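Local coordinates for peptidase M14 domain-containing protein (PDB 2QVP), which probably acts as a zinc-dependent hydrolase of the M14 metallocarboxypeptidase family, at residues A[8-13]-A[170-175]; A[70-75]-A[80-85]; A[189-194]-A[268-273]; A[156-161]-A[234-239]. One frame throughout, in Å; residues are numbered along the deposited sequence. Where two conformers were deposited one is given.

Contact 1. Residues A[8-13]-A[170-175]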
# COMPACT_ATOMS: atom_id res chain seq x y z
N GLN A 8 -4.42 -13.04 -17.07
CA GLN A 8 -5.26 -12.89 -15.84
C GLN A 8 -4.53 -13.39 -14.58
O GLN A 8 -4.25 -12.59 -13.72
CB GLN A 8 -6.60 -13.63 -15.99
CG GLN A 8 -7.56 -13.45 -14.77
CD GLN A 8 -8.58 -14.58 -14.58
OE1 GLN A 8 -9.76 -14.31 -14.29
NE2 GLN A 8 -8.13 -15.84 -14.72
N THR A 9 -4.27 -14.70 -14.47
CA THR A 9 -3.63 -15.26 -13.25
C THR A 9 -2.12 -15.11 -13.29
O THR A 9 -1.48 -15.50 -14.28
CB THR A 9 -4.02 -16.75 -12.99
OG1 THR A 9 -5.30 -16.75 -12.36
CG2 THR A 9 -3.03 -17.47 -12.05
N PHE A 10 -1.56 -14.56 -12.20
CA PHE A 10 -0.12 -14.33 -12.03
C PHE A 10 0.38 -14.92 -10.71
O PHE A 10 -0.10 -14.53 -9.63
CB PHE A 10 0.18 -12.84 -12.03
CG PHE A 10 -0.15 -12.12 -13.33
CD1 PHE A 10 -1.41 -11.61 -13.54
CD2 PHE A 10 0.81 -11.91 -14.30
CE1 PHE A 10 -1.74 -10.93 -14.73
CE2 PHE A 10 0.49 -11.22 -15.49
CZ PHE A 10 -0.78 -10.74 -15.70
N VAL A 11 1.37 -15.82 -10.78
CA VAL A 11 1.93 -16.49 -9.62
C VAL A 11 3.44 -16.58 -9.73
O VAL A 11 3.96 -16.90 -10.79
CB VAL A 11 1.41 -17.94 -9.47
CG1 VAL A 11 1.86 -18.54 -8.11
CG2 VAL A 11 -0.11 -18.00 -9.64
N TRP A 12 4.14 -16.26 -8.65
CA TRP A 12 5.57 -16.41 -8.57
C TRP A 12 5.95 -17.19 -7.29
O TRP A 12 5.18 -17.29 -6.35
CB TRP A 12 6.25 -15.06 -8.57
CG TRP A 12 5.94 -14.18 -9.74
CD1 TRP A 12 6.68 -14.05 -10.89
CD2 TRP A 12 4.85 -13.25 -9.86
NE1 TRP A 12 6.11 -13.13 -11.71
CE2 TRP A 12 4.98 -12.62 -11.12
CE3 TRP A 12 3.79 -12.88 -9.03
CZ2 TRP A 12 4.09 -11.64 -11.56
CZ3 TRP A 12 2.88 -11.91 -9.47
CH2 TRP A 12 3.05 -11.31 -10.73
N ARG A 13 7.16 -17.72 -7.30
CA ARG A 13 7.75 -18.43 -6.18
C ARG A 13 8.60 -17.42 -5.46
O ARG A 13 9.32 -16.66 -6.11
CB ARG A 13 8.58 -19.62 -6.72
CG ARG A 13 9.67 -20.24 -5.81
CD ARG A 13 9.13 -20.98 -4.58
NE ARG A 13 10.23 -21.46 -3.72
CZ ARG A 13 10.09 -22.24 -2.63
NH1 ARG A 13 8.90 -22.69 -2.23
NH2 ARG A 13 11.17 -22.58 -1.92
N GLU A 170 1.95 -2.68 -7.93
CA GLU A 170 2.84 -3.21 -8.92
C GLU A 170 2.19 -2.99 -10.27
O GLU A 170 0.96 -3.05 -10.39
CB GLU A 170 3.06 -4.70 -8.75
CG GLU A 170 3.48 -5.14 -7.40
CD GLU A 170 4.39 -6.30 -7.51
OE1 GLU A 170 5.58 -6.02 -7.71
OE2 GLU A 170 3.93 -7.46 -7.38
N ASP A 171 3.00 -2.71 -11.29
CA ASP A 171 2.49 -2.54 -12.66
C ASP A 171 2.95 -3.85 -13.30
O ASP A 171 4.12 -3.99 -13.67
CB ASP A 171 3.03 -1.25 -13.28
CG ASP A 171 2.26 -0.81 -14.50
OD1 ASP A 171 1.69 -1.68 -15.22
OD2 ASP A 171 2.30 0.41 -14.78
N VAL A 172 2.03 -4.81 -13.42
CA VAL A 172 2.41 -6.23 -13.71
C VAL A 172 3.23 -6.50 -14.98
O VAL A 172 4.07 -7.39 -14.98
CB VAL A 172 1.20 -7.19 -13.57
CG1 VAL A 172 0.31 -7.14 -14.83
CG2 VAL A 172 1.67 -8.61 -13.25
N LEU A 173 2.95 -5.74 -16.05
CA LEU A 173 3.65 -5.84 -17.33
C LEU A 173 4.85 -4.86 -17.48
O LEU A 173 5.51 -4.87 -18.52
CB LEU A 173 2.66 -5.61 -18.50
CG LEU A 173 1.39 -6.48 -18.53
CD1 LEU A 173 0.51 -6.15 -19.74
CD2 LEU A 173 1.76 -7.95 -18.50
N MSE A 174 5.12 -4.00 -16.48
CA MSE A 174 6.30 -3.13 -16.51
C MSE A 174 7.59 -3.82 -16.05
O MSE A 174 7.54 -4.72 -15.24
CB MSE A 174 6.10 -1.89 -15.64
CG MSE A 174 5.02 -0.98 -16.13
SE MSE A 174 5.44 0.05 -17.67
CE MSE A 174 6.44 1.54 -16.82
N THR A 175 8.71 -3.37 -16.61
CA THR A 175 10.10 -3.72 -16.25
C THR A 175 10.74 -2.58 -15.42
O THR A 175 11.58 -2.83 -14.55
CB THR A 175 10.97 -3.93 -17.52
OG1 THR A 175 10.60 -5.17 -18.14
CG2 THR A 175 12.46 -3.96 -17.21
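Phe-10 and Val-172 meet face-on. The methyl CG2 of Val-172 sits over one face of the Phe-10 ring, 3.8 Å from its centroid and 19° off the ring normal. This is a CH-pi contact. The methyl is displaced toward the CD2 and CE2 side, and it comes within 3.6 Å of Phe-10 CD2. The second methyl, Val-172 CG1, reaches the far end of the same ring at CZ, 3.9 Å away. Both branches of the valine are therefore used. CG1 lies between the backbone N and the carbonyl carbon (chi1 79°), which turns CG2 toward the aromatic pair. Trp-12 joins from another side. Its CH2 atom approaches Val-172 CG2 at 3.9 Å, with the methyl in the plane of the indole, at its edge. One methyl thus serves a ring face and a ring edge. Cut back to an alanine, Phe-10 would probably leave both methyls of Val-172 without their aromatic face and open a gap above the turn. Val-172 is held in a type I turn that starts at Asp-171, the end of strand 165-171, and is closed by Met-174 N to Asp-171 O, 3.0 Å. Gln-249 NE2 binds the carbonyl of Val-172. On the other segment, Phe-10 pairs through its backbone with Gly-116, and Trp-12 makes a cation-pi contact with Arg-255, which also bridges to Glu-170. Val-172 lies about 8 Å, side chain to side chain, from the predicted active-site Glu-245. No hydrogen bond crosses between the segments, so the N-terminal loop meets this turn through apolar and aromatic packing.

Contact 2. Residues A[70-75]-A[80-85]. With SO4 (sulfate ion), chain D.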
# COMPACT_ATOMS: atom_id res chain seq x y z
N ILE A 70 0.11 2.47 5.82
CA ILE A 70 0.66 1.75 4.72
C ILE A 70 -0.38 0.75 4.26
O ILE A 70 -0.85 -0.04 5.07
CB ILE A 70 1.95 1.00 5.08
CG1 ILE A 70 3.02 1.96 5.66
CG2 ILE A 70 2.43 0.27 3.84
CD1 ILE A 70 4.35 1.31 5.96
N SER A 71 -0.74 0.76 2.97
CA SER A 71 -1.71 -0.23 2.45
C SER A 71 -1.12 -1.07 1.30
O SER A 71 -0.22 -0.63 0.58
CB SER A 71 -3.04 0.41 2.05
OG SER A 71 -2.85 1.45 1.11
N ALA A 72 -1.62 -2.29 1.16
CA ALA A 72 -1.16 -3.17 0.10
C ALA A 72 -2.25 -4.13 -0.33
O ALA A 72 -3.26 -4.28 0.35
CB ALA A 72 0.10 -3.95 0.54
N GLY A 73 -2.06 -4.70 -1.52
CA GLY A 73 -2.93 -5.75 -2.05
C GLY A 73 -4.32 -5.41 -2.50
O GLY A 73 -5.22 -6.20 -2.31
N PHE A 74 -4.51 -4.22 -3.08
CA PHE A 74 -5.79 -3.85 -3.68
C PHE A 74 -6.05 -4.71 -4.92
O PHE A 74 -7.19 -5.11 -5.17
CB PHE A 74 -5.81 -2.37 -4.05
CG PHE A 74 -6.09 -1.48 -2.89
CD1 PHE A 74 -5.06 -1.03 -2.07
CD2 PHE A 74 -7.40 -1.11 -2.58
CE1 PHE A 74 -5.33 -0.23 -0.99
CE2 PHE A 74 -7.67 -0.31 -1.50
CZ PHE A 74 -6.63 0.14 -0.70
N HIS A 75 -4.98 -4.98 -5.68
CA HIS A 75 -5.01 -5.83 -6.84
C HIS A 75 -4.23 -7.09 -6.55
O HIS A 75 -3.05 -7.02 -6.23
CB HIS A 75 -4.42 -5.12 -8.02
CG HIS A 75 -5.08 -3.82 -8.34
ND1 HIS A 75 -4.38 -2.66 -8.59
CD2 HIS A 75 -6.39 -3.50 -8.44
CE1 HIS A 75 -5.23 -1.68 -8.83
NE2 HIS A 75 -6.46 -2.17 -8.75
N ALA A 80 3.70 -8.51 -4.58
CA ALA A 80 4.91 -8.05 -3.88
C ALA A 80 4.62 -6.95 -2.84
O ALA A 80 5.45 -6.71 -1.95
CB ALA A 80 5.99 -7.63 -4.88
N GLY A 81 3.45 -6.30 -2.94
CA GLY A 81 3.02 -5.34 -1.94
C GLY A 81 2.86 -5.99 -0.59
O GLY A 81 3.61 -5.63 0.33
N PRO A 82 1.88 -6.92 -0.43
CA PRO A 82 1.67 -7.68 0.80
C PRO A 82 2.89 -8.44 1.31
O PRO A 82 3.18 -8.38 2.49
CB PRO A 82 0.55 -8.65 0.42
CG PRO A 82 -0.24 -7.92 -0.54
CD PRO A 82 0.78 -7.19 -1.39
N TRP A 83 3.61 -9.13 0.43
CA TRP A 83 4.78 -9.87 0.85
C TRP A 83 5.87 -8.92 1.29
O TRP A 83 6.58 -9.23 2.23
CB TRP A 83 5.29 -10.82 -0.23
CG TRP A 83 4.36 -11.98 -0.45
CD1 TRP A 83 3.56 -12.19 -1.52
CD2 TRP A 83 4.15 -13.10 0.43
NE1 TRP A 83 2.86 -13.35 -1.37
CE2 TRP A 83 3.20 -13.94 -0.18
CE3 TRP A 83 4.66 -13.46 1.69
CZ2 TRP A 83 2.74 -15.11 0.41
CZ3 TRP A 83 4.22 -14.63 2.27
CH2 TRP A 83 3.27 -15.45 1.62
N GLY A 84 6.00 -7.79 0.60
CA GLY A 84 6.94 -6.75 0.96
C GLY A 84 6.62 -6.17 2.32
O GLY A 84 7.53 -5.88 3.12
N LEU A 85 5.32 -5.97 2.59
CA LEU A 85 4.91 -5.44 3.89
C LEU A 85 5.27 -6.41 4.99
O LEU A 85 5.72 -6.01 6.06
CB LEU A 85 3.44 -5.18 3.93
CG LEU A 85 3.06 -4.40 5.20
CD1 LEU A 85 2.51 -3.04 4.81
CD2 LEU A 85 2.05 -5.22 5.93
S SO4 D . -6.93 1.23 -10.95
O1 SO4 D . -7.48 0.27 -10.01
O2 SO4 D . -5.55 0.93 -11.28
O3 SO4 D . -7.72 1.23 -12.17
O4 SO4 D . -6.93 2.56 -10.32
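The contact belongs to a beta-alpha-beta unit, in which strand 67-72 gives way to helix 80-91 and Ala-72 packs on Gly-81 and Pro-82. The short strand and helix axes approach to 7.9 Å, with an angle of 135° between their directions. Ala-72 CB rests on the peptide link ahead of the proline, 3.6 Å from Pro-82 N. The proline ring continues this surface, with CG 3.8 Å from Gly-73 CA. Gly-73 has a positive phi, and a side chain there would press against that ring. At the other end, Ile-70 CG2 and Leu-85 CD1 touch at 3.5 Å, closer than usual for two methyls. Leu-85 CG is trans to its backbone N (chi1 -170°), which carries CD1 across to the strand. Its chi2 is far from a staggered value, so the packing here is probably strained. The fold is the alpha/beta sandwich of the zinc exopeptidases, and the turn after the strand carries His-75. Its spacing from Glu-78 matches the HxxE motif that supplies zinc ligands in M14 relatives. His-75 ND1 is hydrogen-bonded to Glu-78 OE2, and Asn-125 OD1 is a partner of NE2. NE2 also makes a weak bond, 2.9 Å long and 126° at the hydrogen, to O1 of a sulfate that lies at the ring edge, in plane. A leucine in place of His-75 would probably leave Glu-78 and Asn-125 without their imidazole mate. The sulfate, probably from the crystallisation liquor, is also held by Asn-125 ND2.

Contact 3. Residues A[189-194]-A[268-273]. With SO4 (sulfate ion), chain E.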
# COMPACT_ATOMS: atom_id res chain seq x y z
N GLY A 189 9.06 17.11 -4.68
CA GLY A 189 10.20 17.46 -3.81
C GLY A 189 10.92 16.23 -3.27
O GLY A 189 10.79 15.12 -3.84
N ARG A 190 11.66 16.43 -2.17
CA ARG A 190 12.47 15.38 -1.50
C ARG A 190 11.68 14.12 -1.21
O ARG A 190 12.22 13.04 -1.39
CB ARG A 190 13.05 15.88 -0.17
N PHE A 191 10.44 14.28 -0.73
CA PHE A 191 9.54 13.17 -0.44
C PHE A 191 9.35 12.24 -1.65
O PHE A 191 9.55 11.03 -1.55
CB PHE A 191 8.18 13.68 0.05
CG PHE A 191 7.18 12.59 0.28
CD1 PHE A 191 7.25 11.79 1.42
CD2 PHE A 191 6.17 12.34 -0.64
CE1 PHE A 191 6.33 10.78 1.63
CE2 PHE A 191 5.28 11.34 -0.44
CZ PHE A 191 5.35 10.57 0.70
N SER A 192 8.95 12.83 -2.77
CA SER A 192 8.74 12.11 -4.00
C SER A 192 10.03 11.47 -4.51
O SER A 192 10.06 10.29 -4.87
CB SER A 192 8.20 13.06 -5.08
OG SER A 192 6.93 13.60 -4.75
N HIS A 193 11.09 12.28 -4.55
CA HIS A 193 12.39 11.81 -5.05
C HIS A 193 13.00 10.68 -4.20
O HIS A 193 13.60 9.78 -4.77
CB HIS A 193 13.38 12.97 -5.21
CG HIS A 193 12.93 14.03 -6.17
ND1 HIS A 193 13.37 15.34 -6.09
CD2 HIS A 193 12.04 13.99 -7.18
CE1 HIS A 193 12.79 16.05 -7.04
NE2 HIS A 193 11.98 15.25 -7.72
N SER A 194 12.83 10.74 -2.88
CA SER A 194 13.40 9.71 -2.00
C SER A 194 12.72 8.35 -2.21
O SER A 194 13.39 7.33 -2.25
CB SER A 194 13.36 10.17 -0.54
OG SER A 194 14.14 11.36 -0.38
N ASN A 268 10.85 6.59 7.44
CA ASN A 268 12.10 7.34 7.74
C ASN A 268 11.96 8.85 7.55
O ASN A 268 12.39 9.63 8.40
CB ASN A 268 13.30 6.94 6.86
CG ASN A 268 14.06 5.72 7.35
OD1 ASN A 268 13.69 5.04 8.33
ND2 ASN A 268 15.15 5.43 6.63
N MSE A 269 11.42 9.25 6.41
CA MSE A 269 11.21 10.66 6.09
C MSE A 269 10.15 11.32 6.99
O MSE A 269 10.39 12.38 7.59
CB MSE A 269 10.76 10.81 4.63
CG MSE A 269 11.79 10.46 3.56
SE MSE A 269 13.18 11.82 3.28
CE MSE A 269 14.40 11.49 4.78
N LEU A 270 8.99 10.69 7.06
CA LEU A 270 7.86 11.22 7.81
C LEU A 270 7.91 11.04 9.33
O LEU A 270 7.20 11.77 10.04
CB LEU A 270 6.55 10.66 7.22
CG LEU A 270 6.35 10.90 5.72
CD1 LEU A 270 4.97 10.45 5.33
CD2 LEU A 270 6.59 12.37 5.32
N ALA A 271 8.71 10.10 9.82
CA ALA A 271 8.89 9.92 11.27
C ALA A 271 10.37 9.62 11.55
O ALA A 271 10.72 8.49 11.91
CB ALA A 271 7.98 8.83 11.76
N PRO A 272 11.26 10.63 11.39
CA PRO A 272 12.74 10.39 11.50
C PRO A 272 13.30 10.01 12.88
O PRO A 272 12.79 10.47 13.90
CB PRO A 272 13.36 11.71 10.98
CG PRO A 272 12.27 12.75 11.04
CD PRO A 272 10.93 12.04 11.12
N GLU A 273 14.39 9.21 12.84
CA GLU A 273 15.11 8.67 14.02
C GLU A 273 15.64 9.75 14.95
O GLU A 273 14.93 10.19 15.85
CB GLU A 273 16.27 7.76 13.59
S SO4 E . 11.49 19.84 -0.90
O1 SO4 E . 12.50 20.54 -0.11
O2 SO4 E . 11.32 18.51 -0.33
O3 SO4 E . 10.22 20.56 -0.87
O4 SO4 E . 11.94 19.74 -2.29
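The first turn of helix 190-200 lies beside the last turn of helix 252-270, bringing Phe-191 against Leu-270; the nearest CA atoms, those of Phe-191 and Met-269, are 7.2 Å apart. The Phe-191 ring and the leucine cross at a slant. Ring atom CE1 is 4.0 Å from Leu-270 CD1, and Leu-270 CD2 stands equally near, so the isobutyl fork spans one corner of the ring. Phe-191 CG is trans to the backbone N (chi1 176°), which swings the ring toward the partner helix. There it also touches Phe-266 and Val-240. Nearer the surface, the selenium of Met-269, a selenomethionine, lies 3.8 Å from Ser-194 OG. Both residues were deposited in two conformers, so this looser contact is tentative. In the given conformer, Ser-194 OG bonds back to Arg-190 O at 2.7 Å, from above the carbonyl plane. Ser-194 N reaches the same oxygen from the opposite face. A sulfate, probably from the crystallisation liquor, sits at the start of the helix, where Arg-190 N donates to its O2 at 2.8 Å and Gly-189 is the N-cap. The positive helix end would probably help to hold the anion. Ser-192 OG and Gly-189 N both bind Glu-183. This is plain helix-to-helix packing, away from the annotated site. It joins the end of helix 252-270 to the start of helix 190-200 in the alpha/beta fold.

Contact 4. Residues A[156-161]-A[234-239]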
# COMPACT_ATOMS: atom_id res chain seq x y z
N LEU A 156 -11.55 6.28 10.86
CA LEU A 156 -10.38 5.58 11.39
C LEU A 156 -9.18 5.62 10.43
O LEU A 156 -8.07 5.88 10.86
CB LEU A 156 -10.73 4.11 11.68
CG LEU A 156 -9.67 3.16 12.28
CD1 LEU A 156 -9.35 3.60 13.67
CD2 LEU A 156 -10.16 1.73 12.28
N LEU A 157 -9.44 5.38 9.13
CA LEU A 157 -8.40 5.34 8.10
C LEU A 157 -7.88 6.73 7.74
O LEU A 157 -6.73 6.87 7.32
CB LEU A 157 -8.94 4.62 6.87
CG LEU A 157 -9.37 3.17 7.11
CD1 LEU A 157 -10.19 2.69 5.94
CD2 LEU A 157 -8.15 2.25 7.37
N GLN A 158 -8.74 7.74 7.88
CA GLN A 158 -8.35 9.12 7.65
C GLN A 158 -7.43 9.61 8.78
O GLN A 158 -6.38 10.20 8.51
CB GLN A 158 -9.59 10.01 7.50
CG GLN A 158 -10.42 9.75 6.22
CD GLN A 158 -11.79 10.44 6.24
OE1 GLN A 158 -12.36 10.72 7.29
NE2 GLN A 158 -12.32 10.72 5.06
N VAL A 159 -7.81 9.31 10.02
CA VAL A 159 -6.97 9.61 11.19
C VAL A 159 -5.63 8.87 11.08
O VAL A 159 -4.58 9.46 11.29
CB VAL A 159 -7.65 9.24 12.54
CG1 VAL A 159 -6.68 9.40 13.72
CG2 VAL A 159 -8.91 10.07 12.77
N ALA A 160 -5.71 7.60 10.70
CA ALA A 160 -4.54 6.72 10.53
C ALA A 160 -3.53 7.21 9.49
O ALA A 160 -2.38 6.90 9.61
CB ALA A 160 -4.98 5.31 10.19
N SER A 161 -3.99 7.95 8.48
CA SER A 161 -3.16 8.47 7.40
C SER A 161 -3.00 9.99 7.37
O SER A 161 -2.57 10.55 6.37
CB SER A 161 -3.82 8.05 6.09
OG SER A 161 -5.08 8.66 6.00
N VAL A 234 -5.78 11.50 0.46
CA VAL A 234 -5.13 12.80 0.26
C VAL A 234 -6.19 13.92 0.25
O VAL A 234 -6.00 14.96 0.93
CB VAL A 234 -4.25 12.84 -1.01
CG1 VAL A 234 -3.83 14.26 -1.36
CG2 VAL A 234 -3.04 11.89 -0.84
N ARG A 235 -7.33 13.70 -0.44
CA ARG A 235 -8.41 14.69 -0.45
C ARG A 235 -9.06 14.75 0.95
O ARG A 235 -9.59 15.78 1.30
CB ARG A 235 -9.49 14.40 -1.51
CG ARG A 235 -9.00 14.29 -2.98
CD ARG A 235 -9.24 15.40 -4.03
NE ARG A 235 -8.35 16.56 -4.02
CZ ARG A 235 -8.03 17.33 -5.08
NH1 ARG A 235 -8.50 17.11 -6.32
NH2 ARG A 235 -7.21 18.36 -4.91
N SER A 236 -9.00 13.66 1.72
CA SER A 236 -9.48 13.66 3.10
C SER A 236 -8.55 14.38 4.11
O SER A 236 -8.93 14.50 5.25
CB SER A 236 -9.72 12.22 3.56
OG SER A 236 -10.66 11.57 2.74
N GLY A 237 -7.34 14.81 3.71
CA GLY A 237 -6.37 15.47 4.60
C GLY A 237 -4.96 14.87 4.77
O GLY A 237 -4.11 15.50 5.44
N ALA A 238 -4.70 13.66 4.24
CA ALA A 238 -3.34 13.08 4.34
C ALA A 238 -2.34 14.10 3.79
O ALA A 238 -2.54 14.63 2.69
CB ALA A 238 -3.20 11.73 3.60
N ARG A 239 -1.34 14.44 4.60
CA ARG A 239 -0.36 15.47 4.24
C ARG A 239 0.34 15.20 2.89
O ARG A 239 0.40 16.06 2.02
CB ARG A 239 0.64 15.60 5.41
CG ARG A 239 1.87 16.48 5.22
CD ARG A 239 1.52 17.90 5.00
NE ARG A 239 2.73 18.69 4.75
CZ ARG A 239 2.75 20.02 4.55
NH1 ARG A 239 1.61 20.74 4.56
NH2 ARG A 239 3.92 20.63 4.33
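Ser-161 and Ala-238 form the tight, buried part of this contact, and Gln-158 and Ser-236 form the looser, partly exposed part. In the tight part the carbonyl O of Ser-161 is pressed against Ala-238, with CB at only 3.1 Å. The same oxygen meets Ala-238 CA at 3.3 Å in a CA-H...O contact. The Ser-161 hydroxyl turns back to its own helix. With chi1 at 63° its OG points back along that helix and donates to Leu-157 O at 2.8 Å, in the carbonyl plane and on a lone pair. That bond satisfies a buried polar group. The two backbones stay together beyond this point, since Arg-239 pairs with Arg-162. Both segments are helix ends. Ser-161 follows helix 154-160, while helix 229-235 closes in a Schellman motif at Gly-237. There a phi of 123° suits a residue without a side chain and turns the chain toward Ala-238 and strand 241-247. On the loose side, Gln-158 stretches out along Ser-236. Its CG lies 3.7 Å from Ser-236 CB. Its NE2 gives Ser-236 OG a bond of 3.0 Å that is bent to 135° and weak. The stronger partner of this hydroxyl is the carbonyl of Phe-232, one turn earlier. The Gln-158 side chain also touches Phe-232 and Leu-233, and Ile-132 of strand 131-133 borders both Gln-158 and Ser-236.

How the contacts relate
Contacts 1 and 2 are joined directly: Glu-170 OE2 lies 3.0 Å from Ala-80 N, a probable hydrogen bond, and their strands 165-171 and 67-72 are neighbours in the central mixed sheet. Their centres are 13 Å apart. Along the chain, contact 2 falls wholly between the two segments of contact 1. Contacts 3 and 4 lie on helices, with centres 18 Å apart, and their segments alternate in sequence. Contacts 1 and 4 are 29 Å apart between centres, on opposite sides of the chain's centre. Contacts 1 and 2 come within about 10 Å of the side chain of the predicted active-site Glu-245, while contacts 3 and 4 lie away from it.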